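Local coordinates for protein Poly(A) ribonuclease POP2 (Saccharomyces cerevisiae, PDB 1UOC) that acts as a probably catalytic subunit of the CCR4-NOT deadenylase, with an RNase D domain and, in vitro, 3'-exoribonuclease activity that prefers poly(A), at residues 171-175 with 189-193; 43-47 with 165-170; 157-163 with 196-201. All blocks are in the same frame, centred on the assembly; numbering follows the deposited sequence.

Contact 1 (171-175 with 189-193). With XE (xenon), chain D.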
loop_
_atom_site.group_PDB
_atom_site.type_symbol
_atom_site.label_atom_id
_atom_site.label_comp_id
_atom_site.label_asym_id
_atom_site.label_seq_id
_atom_site.Cartn_x
_atom_site.Cartn_y
_atom_site.Cartn_z
ATOM N N ILE A 171 -3.470 -5.120 -9.800
ATOM C CA ILE A 171 -4.223 -5.296 -11.032
ATOM C C ILE A 171 -3.852 -6.629 -11.675
ATOM O O ILE A 171 -4.706 -7.327 -12.210
ATOM C CB ILE A 171 -3.936 -4.139 -12.039
ATOM C CG1 ILE A 171 -5.185 -3.279 -12.209
ATOM C CG2 ILE A 171 -3.506 -4.694 -13.402
ATOM C CD1 ILE A 171 -5.049 -2.245 -13.291
ATOM N N ASN A 172 -2.571 -6.974 -11.617
ATOM C CA ASN A 172 -2.076 -8.211 -12.212
ATOM C C ASN A 172 -2.724 -9.464 -11.617
ATOM O O ASN A 172 -2.972 -10.443 -12.326
ATOM C CB ASN A 172 -0.561 -8.298 -12.041
ATOM C CG ASN A 172 0.054 -9.403 -12.872
ATOM O OD1 ASN A 172 1.052 -10.006 -12.481
ATOM N ND2 ASN A 172 -0.533 -9.667 -14.030
ATOM N N ILE A 173 -2.984 -9.437 -10.314
ATOM C CA ILE A 173 -3.595 -10.579 -9.645
ATOM C C ILE A 173 -5.115 -10.523 -9.735
ATOM O O ILE A 173 -5.771 -11.542 -9.953
ATOM C CB ILE A 173 -3.179 -10.659 -8.158
ATOM C CG1 ILE A 173 -3.648 -9.419 -7.402
ATOM C CG2 ILE A 173 -1.679 -10.792 -8.053
ATOM C CD1 ILE A 173 -3.373 -9.470 -5.904
ATOM N N LEU A 174 -5.674 -9.328 -9.576
ATOM C CA LEU A 174 -7.122 -9.144 -9.647
ATOM C C LEU A 174 -7.682 -9.512 -11.014
ATOM O O LEU A 174 -8.842 -9.903 -11.129
ATOM C CB LEU A 174 -7.498 -7.693 -9.328
ATOM C CG LEU A 174 -7.444 -7.246 -7.869
ATOM C CD1 LEU A 174 -7.632 -5.735 -7.790
ATOM C CD2 LEU A 174 -8.524 -7.971 -7.074
ATOM N N MET A 175 -6.859 -9.380 -12.048
ATOM C CA MET A 175 -7.295 -9.691 -13.404
ATOM C C MET A 175 -6.931 -11.114 -13.803
ATOM O O MET A 175 -6.258 -11.825 -13.050
ATOM C CB MET A 175 -6.695 -8.693 -14.404
ATOM C CG MET A 175 -7.212 -7.266 -14.236
ATOM S SD MET A 175 -6.687 -6.132 -15.545
ATOM C CE MET A 175 -7.771 -6.645 -16.858
ATOM N N TRP A 189 -7.854 0.513 -16.296
ATOM C CA TRP A 189 -8.213 -0.568 -15.388
ATOM C C TRP A 189 -8.016 -0.191 -13.929
ATOM O O TRP A 189 -8.841 -0.535 -13.082
ATOM C CB TRP A 189 -7.403 -1.826 -15.706
ATOM C CG TRP A 189 -7.935 -2.579 -16.868
ATOM C CD1 TRP A 189 -7.486 -2.533 -18.161
ATOM C CD2 TRP A 189 -9.048 -3.479 -16.859
ATOM N NE1 TRP A 189 -8.257 -3.354 -18.958
ATOM C CE2 TRP A 189 -9.225 -3.943 -18.184
ATOM C CE3 TRP A 189 -9.922 -3.932 -15.862
ATOM C CZ2 TRP A 189 -10.238 -4.850 -18.534
ATOM C CZ3 TRP A 189 -10.933 -4.835 -16.212
ATOM C CH2 TRP A 189 -11.080 -5.279 -17.537
ATOM N N VAL A 190 -6.918 0.505 -13.644
ATOM C CA VAL A 190 -6.618 0.945 -12.291
ATOM C C VAL A 190 -7.742 1.836 -11.770
ATOM O O VAL A 190 -8.206 1.644 -10.643
ATOM C CB VAL A 190 -5.278 1.727 -12.231
ATOM C CG1 VAL A 190 -5.135 2.434 -10.890
ATOM C CG2 VAL A 190 -4.120 0.779 -12.418
ATOM N N HIS A 191 -8.191 2.792 -12.583
ATOM C CA HIS A 191 -9.265 3.684 -12.147
ATOM C C HIS A 191 -10.569 2.918 -11.949
ATOM O O HIS A 191 -11.397 3.311 -11.135
ATOM C CB HIS A 191 -9.478 4.844 -13.134
ATOM C CG HIS A 191 -8.318 5.793 -13.213
ATOM N ND1 HIS A 191 -7.658 6.264 -12.094
ATOM C CD2 HIS A 191 -7.708 6.370 -14.277
ATOM C CE1 HIS A 191 -6.695 7.089 -12.468
ATOM N NE2 HIS A 191 -6.703 7.172 -13.786
ATOM N N GLN A 192 -10.749 1.818 -12.676
ATOM C CA GLN A 192 -11.963 1.006 -12.546
ATOM C C GLN A 192 -11.975 0.214 -11.236
ATOM O O GLN A 192 -13.016 0.093 -10.599
ATOM C CB GLN A 192 -12.095 0.045 -13.737
ATOM C CG GLN A 192 -12.468 0.733 -15.061
ATOM C CD GLN A 192 -13.716 1.583 -14.915
ATOM O OE1 GLN A 192 -14.654 1.203 -14.220
ATOM N NE2 GLN A 192 -13.734 2.730 -15.564
ATOM N N TYR A 193 -10.820 -0.323 -10.833
ATOM C CA TYR A 193 -10.729 -1.076 -9.581
ATOM C C TYR A 193 -10.594 -0.165 -8.371
ATOM O O TYR A 193 -11.066 -0.494 -7.279
ATOM C CB TYR A 193 -9.541 -2.041 -9.603
ATOM C CG TYR A 193 -9.778 -3.272 -10.448
ATOM C CD1 TYR A 193 -9.047 -3.493 -11.610
ATOM C CD2 TYR A 193 -10.755 -4.211 -10.091
ATOM C CE1 TYR A 193 -9.283 -4.616 -12.403
ATOM C CE2 TYR A 193 -10.993 -5.331 -10.871
ATOM C CZ TYR A 193 -10.256 -5.526 -12.025
ATOM O OH TYR A 193 -10.511 -6.625 -12.810
HETATM XE XE XE D . -5.636 -2.009 -9.023
#
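Ile-171 reaches across to Trp-189, Val-190 and Tyr-193, and its side chain can be followed outward atom by atom. Ile-171 CB lies 4.1 Å from the xenon XE. One bond further, Ile-171 CG1 comes closer, 3.5 Å from XE, and also rests 3.9 Å from Tyr-193 CD1. The terminal Ile-171 CD1 turns away from the xenon into a tight fit, 3.3 Å from Val-190 CG2 and 3.4 Å from Trp-189 CB. Tyr-193 CB touches the xenon too, 3.9 Å from XE, so both helices supply apolar carbon to the site, as suits xenon, a polarisable noble gas held by weak van der Waals forces.

Met-175, just past the end of its helix, takes the other flank. Its chain bends at the last torsion (chi3 76°), which lays the thioether over one face of the Trp-189 indole in a Met-aromatic contact; Met-175 SD stands 4.1 Å from the centroid of the five-membered ring. Leu-174 CD1 lies over a face of Tyr-193, toward its rim.

The C-terminal end of helix 165-174 packs on the last turn of helix 183-193, with Met-146 of helix 138-146 against both Leu-174 and Tyr-193, and Phe-197 of strand 197-199 against Val-190.

Contact 2 (43-47 with 165-170)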
loop_
_atom_site.group_PDB
_atom_site.type_symbol
_atom_site.label_atom_id
_atom_site.label_comp_id
_atom_site.label_asym_id
_atom_site.label_seq_id
_atom_site.Cartn_x
_atom_site.Cartn_y
_atom_site.Cartn_z
ATOM N N ILE A 43 -1.948 0.538 1.286
ATOM C CA ILE A 43 -1.357 -0.725 0.879
ATOM C C ILE A 43 0.153 -0.626 0.705
ATOM O O ILE A 43 0.683 0.394 0.270
ATOM C CB ILE A 43 -1.977 -1.239 -0.439
ATOM C CG1 ILE A 43 -1.269 -2.527 -0.873
ATOM C CG2 ILE A 43 -1.892 -0.157 -1.521
ATOM C CD1 ILE A 43 -1.754 -3.073 -2.185
ATOM N N SER A 44 0.840 -1.704 1.050
ATOM C CA SER A 44 2.284 -1.777 0.917
ATOM C C SER A 44 2.620 -3.195 0.469
ATOM O O SER A 44 1.864 -4.141 0.724
ATOM C CB SER A 44 2.969 -1.466 2.241
ATOM O OG SER A 44 4.355 -1.292 2.020
ATOM N N THR A 45 3.748 -3.347 -0.207
ATOM C CA THR A 45 4.111 -4.657 -0.711
ATOM C C THR A 45 5.587 -4.962 -0.590
ATOM O O THR A 45 6.428 -4.071 -0.455
ATOM C CB THR A 45 3.750 -4.791 -2.184
ATOM O OG1 THR A 45 4.509 -3.825 -2.924
ATOM C CG2 THR A 45 2.257 -4.558 -2.403
ATOM N N GLU A 46 5.885 -6.246 -0.643
ATOM C CA GLU A 46 7.245 -6.714 -0.568
ATOM C C GLU A 46 7.319 -7.845 -1.579
ATOM O O GLU A 46 6.645 -8.870 -1.444
ATOM C CB GLU A 46 7.563 -7.203 0.847
ATOM C CG GLU A 46 9.037 -7.519 1.078
ATOM C CD GLU A 46 9.942 -6.344 0.755
ATOM O OE1 GLU A 46 9.832 -5.296 1.424
ATOM O OE2 GLU A 46 10.764 -6.467 -0.176
ATOM N N PHE A 47 8.104 -7.624 -2.625
ATOM C CA PHE A 47 8.267 -8.620 -3.668
ATOM C C PHE A 47 9.649 -9.213 -3.559
ATOM O O PHE A 47 10.593 -8.557 -3.114
ATOM C CB PHE A 47 8.136 -8.001 -5.057
ATOM C CG PHE A 47 6.848 -7.274 -5.288
ATOM C CD1 PHE A 47 6.783 -5.890 -5.156
ATOM C CD2 PHE A 47 5.702 -7.967 -5.667
ATOM C CE1 PHE A 47 5.593 -5.203 -5.406
ATOM C CE2 PHE A 47 4.507 -7.288 -5.918
ATOM C CZ PHE A 47 4.452 -5.906 -5.790
ATOM N N TYR A 165 4.010 0.294 -9.078
ATOM C CA TYR A 165 4.311 -1.110 -8.832
ATOM C C TYR A 165 3.317 -1.864 -7.957
ATOM O O TYR A 165 3.040 -3.036 -8.204
ATOM C CB TYR A 165 5.720 -1.247 -8.251
ATOM C CG TYR A 165 6.785 -1.262 -9.320
ATOM C CD1 TYR A 165 7.006 -0.147 -10.131
ATOM C CD2 TYR A 165 7.536 -2.412 -9.563
ATOM C CE1 TYR A 165 7.946 -0.181 -11.163
ATOM C CE2 TYR A 165 8.478 -2.457 -10.588
ATOM C CZ TYR A 165 8.675 -1.341 -11.384
ATOM O OH TYR A 165 9.588 -1.393 -12.413
ATOM N N ASP A 166 2.778 -1.207 -6.936
ATOM C CA ASP A 166 1.823 -1.878 -6.062
ATOM C C ASP A 166 0.539 -2.148 -6.828
ATOM O O ASP A 166 0.025 -3.266 -6.816
ATOM C CB ASP A 166 1.537 -1.035 -4.814
ATOM C CG ASP A 166 2.752 -0.912 -3.907
ATOM O OD1 ASP A 166 3.735 -1.643 -4.123
ATOM O OD2 ASP A 166 2.725 -0.094 -2.968
ATOM N N LEU A 167 0.041 -1.116 -7.504
ATOM C CA LEU A 167 -1.172 -1.209 -8.311
ATOM C C LEU A 167 -0.933 -2.143 -9.491
ATOM O O LEU A 167 -1.790 -2.954 -9.841
ATOM C CB LEU A 167 -1.566 0.179 -8.808
ATOM C CG LEU A 167 -2.348 1.045 -7.816
ATOM C CD1 LEU A 167 -1.928 0.743 -6.388
ATOM C CD2 LEU A 167 -2.145 2.514 -8.157
ATOM N N GLY A 168 0.240 -2.025 -10.102
ATOM C CA GLY A 168 0.568 -2.896 -11.214
ATOM C C GLY A 168 0.320 -4.316 -10.755
ATOM O O GLY A 168 -0.435 -5.058 -11.382
ATOM N N PHE A 169 0.951 -4.683 -9.641
ATOM C CA PHE A 169 0.798 -6.008 -9.051
ATOM C C PHE A 169 -0.671 -6.322 -8.732
ATOM O O PHE A 169 -1.209 -7.320 -9.211
ATOM C CB PHE A 169 1.646 -6.107 -7.778
ATOM C CG PHE A 169 1.109 -7.080 -6.756
ATOM C CD1 PHE A 169 0.955 -8.431 -7.069
ATOM C CD2 PHE A 169 0.726 -6.633 -5.495
ATOM C CE1 PHE A 169 0.422 -9.323 -6.134
ATOM C CE2 PHE A 169 0.199 -7.504 -4.560
ATOM C CZ PHE A 169 0.042 -8.857 -4.874
ATOM N N LEU A 170 -1.313 -5.480 -7.922
ATOM C CA LEU A 170 -2.717 -5.685 -7.566
ATOM C C LEU A 170 -3.573 -5.979 -8.790
ATOM O O LEU A 170 -4.319 -6.959 -8.815
ATOM C CB LEU A 170 -3.290 -4.459 -6.842
ATOM C CG LEU A 170 -3.244 -4.467 -5.313
ATOM C CD1 LEU A 170 -4.016 -3.274 -4.758
ATOM C CD2 LEU A 170 -3.854 -5.765 -4.804
HETATM O O HOH W 1 1.794 1.857 -1.660
#
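Thr-45 and Asp-166 are brought together by their first torsions: OG1 of the threonine sits between its own backbone N and carbonyl carbon (chi1 63°), while the aspartate carries CG anti to its carbonyl carbon (chi1 -67°), swinging the carboxylate toward the strand. Thr-45 OG1 then donates a hydrogen bond of 2.6 Å to Asp-166 OD1, arriving from well above the carboxylate plane. A water within reach of both Asp-166 OD2 (2.5 Å) and Ile-43 O (2.7 Å) may link the other oxygen to the strand, which would restrict the carboxylate's rotation.

Hydrocarbon contacts flank this polar centre. Phe-47 turns the edge of its ring to the face of Phe-169 in an offset edge-to-face pair, centroids 5.3 Å apart and planes at 84°, with Phe-47 CZ 3.4 Å from Phe-169 CB. Toward the start of the strand segment, Ile-43 and Leu-170 meet tip to tip through their CD1 methyls.

Asp-166, Ser-44 and Glu-46 are predicted ligands of the catalytic divalent metal, so the threonine probably acts as a second-shell residue positioning one of them. Segment 165-170 crosses segment 43-47 at nearly a right angle; Ser-44 and Glu-46 point away from it, toward helix 247-264, where Ser-44 meets Gln-250, another predicted ligand, and Glu-46 meets Thr-247, while Phe-169 also packs on Pro-78 and Leu-81 of strand 77-86.

Contact 3 (157-163 with 196-201); sequences TWITYHA and NFYDLN
Strands 157-160 and 197-199 run parallel, with Trp-158, Ile-159 and Thr-160 paired with Phe-197, Tyr-198 and Asp-199, and the ladder climbs from Trp-158 N to Asn-196 O (2.8 Å) through Tyr-198 N to Trp-158 O and Thr-160 N to Tyr-198 O, ending at Leu-200 N to Thr-160 O (2.7 Å).

On one face of the sheet Trp-158 and Phe-197 touch through their CB atoms and then diverge, and the Thr-160 methyl CG2 lies 3.9 Å from Asp-199 CB. On the other, Thr-157 CG2 meets the edge of the Tyr-198 ring.

At the end of its strand, Asp-199 gathers the turn after Thr-160. Its CG is anti to the backbone N (chi1 -175°), which carries the carboxylate toward the loop: Asp-199 OD1 accepts from His-162 N (3.2 Å) on the syn side but tilted out of the carboxylate plane, and Asp-199 OD2 from Ala-163 N (3.1 Å) from above it, a less certain bond because Ala-163 is poorly ordered. As N-cap of helix 200-207, Asp-199 also offers OD1 to Leu-202 N and, weakly, to Asn-201 N, binding helix start and loop together.

Asn-201 CB stands over the centre of the Tyr-161 ring, 3.5 Å from the centroid, a CH-pi contact. Leu-200 CB presses on Tyr-161 CD1 (3.6 Å), and the phenol OH bonds Tyr-227 O. With an alanine here, the carbonyl of Tyr-227 would probably lose its donor and a gap would open beneath Asn-201 and Leu-200.

Strand 197-199 is one of the two outermost strands of the mixed sheet, with strand 157-160 between it and strand 40-48, while Phe-258 of helix 247-264 covers Ile-159 and Leu-200, and helix 183-193 covers Phe-197.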
loop_
_atom_site.group_PDB
_atom_site.type_symbol
_atom_site.label_atom_id
_atom_site.label_comp_id
_atom_site.label_asym_id
_atom_site.label_seq_id
_atom_site.Cartn_x
_atom_site.Cartn_y
_atom_site.Cartn_z
ATOM N N THR A 157 -11.374 5.133 -0.271
ATOM C CA THR A 157 -10.206 5.879 -0.722
ATOM C C THR A 157 -8.937 5.056 -0.514
ATOM O O THR A 157 -8.602 4.693 0.612
ATOM C CB THR A 157 -10.084 7.197 0.071
ATOM O OG1 THR A 157 -11.260 7.988 -0.139
ATOM C CG2 THR A 157 -8.862 7.984 -0.359
ATOM N N TRP A 158 -8.230 4.751 -1.594
ATOM C CA TRP A 158 -6.990 3.983 -1.471
ATOM C C TRP A 158 -5.803 4.914 -1.333
ATOM O O TRP A 158 -5.738 5.949 -1.987
ATOM C CB TRP A 158 -6.776 3.070 -2.679
ATOM C CG TRP A 158 -7.592 1.802 -2.648
ATOM C CD1 TRP A 158 -8.876 1.635 -3.078
ATOM C CD2 TRP A 158 -7.155 0.521 -2.191
ATOM N NE1 TRP A 158 -9.266 0.324 -2.923
ATOM C CE2 TRP A 158 -8.226 -0.381 -2.378
ATOM C CE3 TRP A 158 -5.957 0.045 -1.637
ATOM C CZ2 TRP A 158 -8.139 -1.736 -2.029
ATOM C CZ3 TRP A 158 -5.866 -1.313 -1.284
ATOM C CH2 TRP A 158 -6.953 -2.184 -1.483
ATOM N N ILE A 159 -4.866 4.535 -0.474
ATOM C CA ILE A 159 -3.658 5.319 -0.207
ATOM C C ILE A 159 -2.455 4.464 -0.576
ATOM O O ILE A 159 -2.353 3.315 -0.144
ATOM C CB ILE A 159 -3.555 5.699 1.289
ATOM C CG1 ILE A 159 -4.816 6.448 1.721
ATOM C CG2 ILE A 159 -2.302 6.548 1.539
ATOM C CD1 ILE A 159 -5.034 7.764 0.985
ATOM N N THR A 160 -1.547 5.026 -1.365
ATOM C CA THR A 160 -0.372 4.302 -1.810
ATOM C C THR A 160 0.852 5.192 -1.755
ATOM O O THR A 160 0.744 6.405 -1.577
ATOM C CB THR A 160 -0.571 3.821 -3.255
ATOM O OG1 THR A 160 0.564 3.048 -3.661
ATOM C CG2 THR A 160 -0.730 5.026 -4.192
ATOM N N TYR A 161 2.020 4.579 -1.905
ATOM C CA TYR A 161 3.288 5.303 -1.904
ATOM C C TYR A 161 4.037 4.654 -3.053
ATOM O O TYR A 161 4.275 3.451 -3.027
ATOM C CB TYR A 161 4.047 5.079 -0.593
ATOM C CG TYR A 161 4.824 6.295 -0.145
ATOM C CD1 TYR A 161 4.188 7.332 0.538
ATOM C CD2 TYR A 161 6.177 6.448 -0.471
ATOM C CE1 TYR A 161 4.873 8.499 0.880
ATOM C CE2 TYR A 161 6.869 7.603 -0.141
ATOM C CZ TYR A 161 6.212 8.628 0.532
ATOM O OH TYR A 161 6.880 9.796 0.838
ATOM N N HIS A 162 4.406 5.434 -4.060
ATOM C CA HIS A 162 5.072 4.865 -5.230
ATOM C C HIS A 162 4.118 3.784 -5.740
ATOM O O HIS A 162 4.459 2.601 -5.786
ATOM C CB HIS A 162 6.415 4.243 -4.844
ATOM C CG HIS A 162 7.517 5.242 -4.662
ATOM N ND1 HIS A 162 8.699 4.935 -4.022
ATOM C CD2 HIS A 162 7.631 6.530 -5.067
ATOM C CE1 HIS A 162 9.494 5.992 -4.040
ATOM N NE2 HIS A 162 8.870 6.972 -4.669
ATOM N N ALA A 163 2.910 4.219 -6.095
ATOM C CA ALA A 163 1.858 3.344 -6.589
ATOM C C ALA A 163 2.372 2.408 -7.667
ATOM O O ALA A 163 2.766 1.281 -7.377
ATOM C CB ALA A 163 0.708 4.183 -7.131
ATOM N N ASN A 196 -11.031 5.822 -6.444
ATOM C CA ASN A 196 -10.678 6.912 -5.535
ATOM C C ASN A 196 -9.364 6.568 -4.846
ATOM O O ASN A 196 -9.338 5.778 -3.908
ATOM C CB ASN A 196 -11.809 7.080 -4.505
ATOM C CG ASN A 196 -11.660 8.322 -3.653
ATOM O OD1 ASN A 196 -10.680 9.058 -3.757
ATOM N ND2 ASN A 196 -12.641 8.556 -2.791
ATOM N N PHE A 197 -8.260 7.143 -5.308
ATOM C CA PHE A 197 -6.994 6.815 -4.680
ATOM C C PHE A 197 -5.957 7.925 -4.725
ATOM O O PHE A 197 -6.029 8.842 -5.541
ATOM C CB PHE A 197 -6.435 5.516 -5.288
ATOM C CG PHE A 197 -5.646 5.708 -6.560
ATOM C CD1 PHE A 197 -4.328 6.146 -6.515
ATOM C CD2 PHE A 197 -6.212 5.423 -7.797
ATOM C CE1 PHE A 197 -3.582 6.300 -7.676
ATOM C CE2 PHE A 197 -5.476 5.572 -8.973
ATOM C CZ PHE A 197 -4.155 6.013 -8.912
ATOM N N TYR A 198 -4.994 7.845 -3.819
ATOM C CA TYR A 198 -3.928 8.835 -3.759
ATOM C C TYR A 198 -2.549 8.216 -3.609
ATOM O O TYR A 198 -2.376 7.192 -2.953
ATOM C CB TYR A 198 -4.129 9.790 -2.584
ATOM C CG TYR A 198 -5.323 10.697 -2.713
ATOM C CD1 TYR A 198 -6.605 10.242 -2.412
ATOM C CD2 TYR A 198 -5.173 12.013 -3.158
ATOM C CE1 TYR A 198 -7.718 11.083 -2.553
ATOM C CE2 TYR A 198 -6.272 12.856 -3.302
ATOM C CZ TYR A 198 -7.541 12.389 -2.999
ATOM O OH TYR A 198 -8.624 13.224 -3.150
ATOM N N ASP A 199 -1.570 8.840 -4.245
ATOM C CA ASP A 199 -0.194 8.400 -4.115
ATOM C C ASP A 199 0.373 9.439 -3.146
ATOM O O ASP A 199 0.640 10.583 -3.531
ATOM C CB ASP A 199 0.559 8.489 -5.439
ATOM C CG ASP A 199 1.954 7.924 -5.333
ATOM O OD1 ASP A 199 2.575 8.094 -4.261
ATOM O OD2 ASP A 199 2.435 7.316 -6.313
ATOM N N LEU A 200 0.523 9.050 -1.884
ATOM C CA LEU A 200 1.026 9.956 -0.865
ATOM C C LEU A 200 2.404 10.501 -1.228
ATOM O O LEU A 200 2.723 11.645 -0.923
ATOM C CB LEU A 200 1.076 9.238 0.489
ATOM C CG LEU A 200 1.598 10.039 1.681
ATOM C CD1 LEU A 200 0.883 11.364 1.762
ATOM C CD2 LEU A 200 1.394 9.231 2.942
ATOM N N ASN A 201 3.213 9.676 -1.878
ATOM C CA ASN A 201 4.551 10.077 -2.289
ATOM C C ASN A 201 4.448 11.291 -3.218
ATOM O O ASN A 201 5.180 12.275 -3.093
ATOM C CB ASN A 201 5.223 8.897 -3.003
ATOM C CG ASN A 201 6.548 9.273 -3.629
ATOM O OD1 ASN A 201 6.595 10.017 -4.605
ATOM N ND2 ASN A 201 7.636 8.767 -3.062
#

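How the contacts relate
Contact 3 pairs the parallel strands of a beta-alpha-beta crossover that includes helices 165-174 and 183-193, and contact 1 packs those two helices together. Contact 2 fixes the first helix on the next strand, where Ile-43 N makes a probable hydrogen bond to Ile-159 O (3.1 Å). The centres of contacts 2 and 3 are about 11 Å apart, and Asp-166 OD2 lies 3.9 Å from Thr-160 OG1: contact 2 holds three of the predicted metal ligands, and contact 3 comes up beside one of them. Contact 1 is further off, the Ile-171 side chain about 10 Å from that of Asp-166. Its xenon also touches Leu-167 and Leu-170, while Val-190 CG1 packs 3.7 Å from Phe-197 CE2.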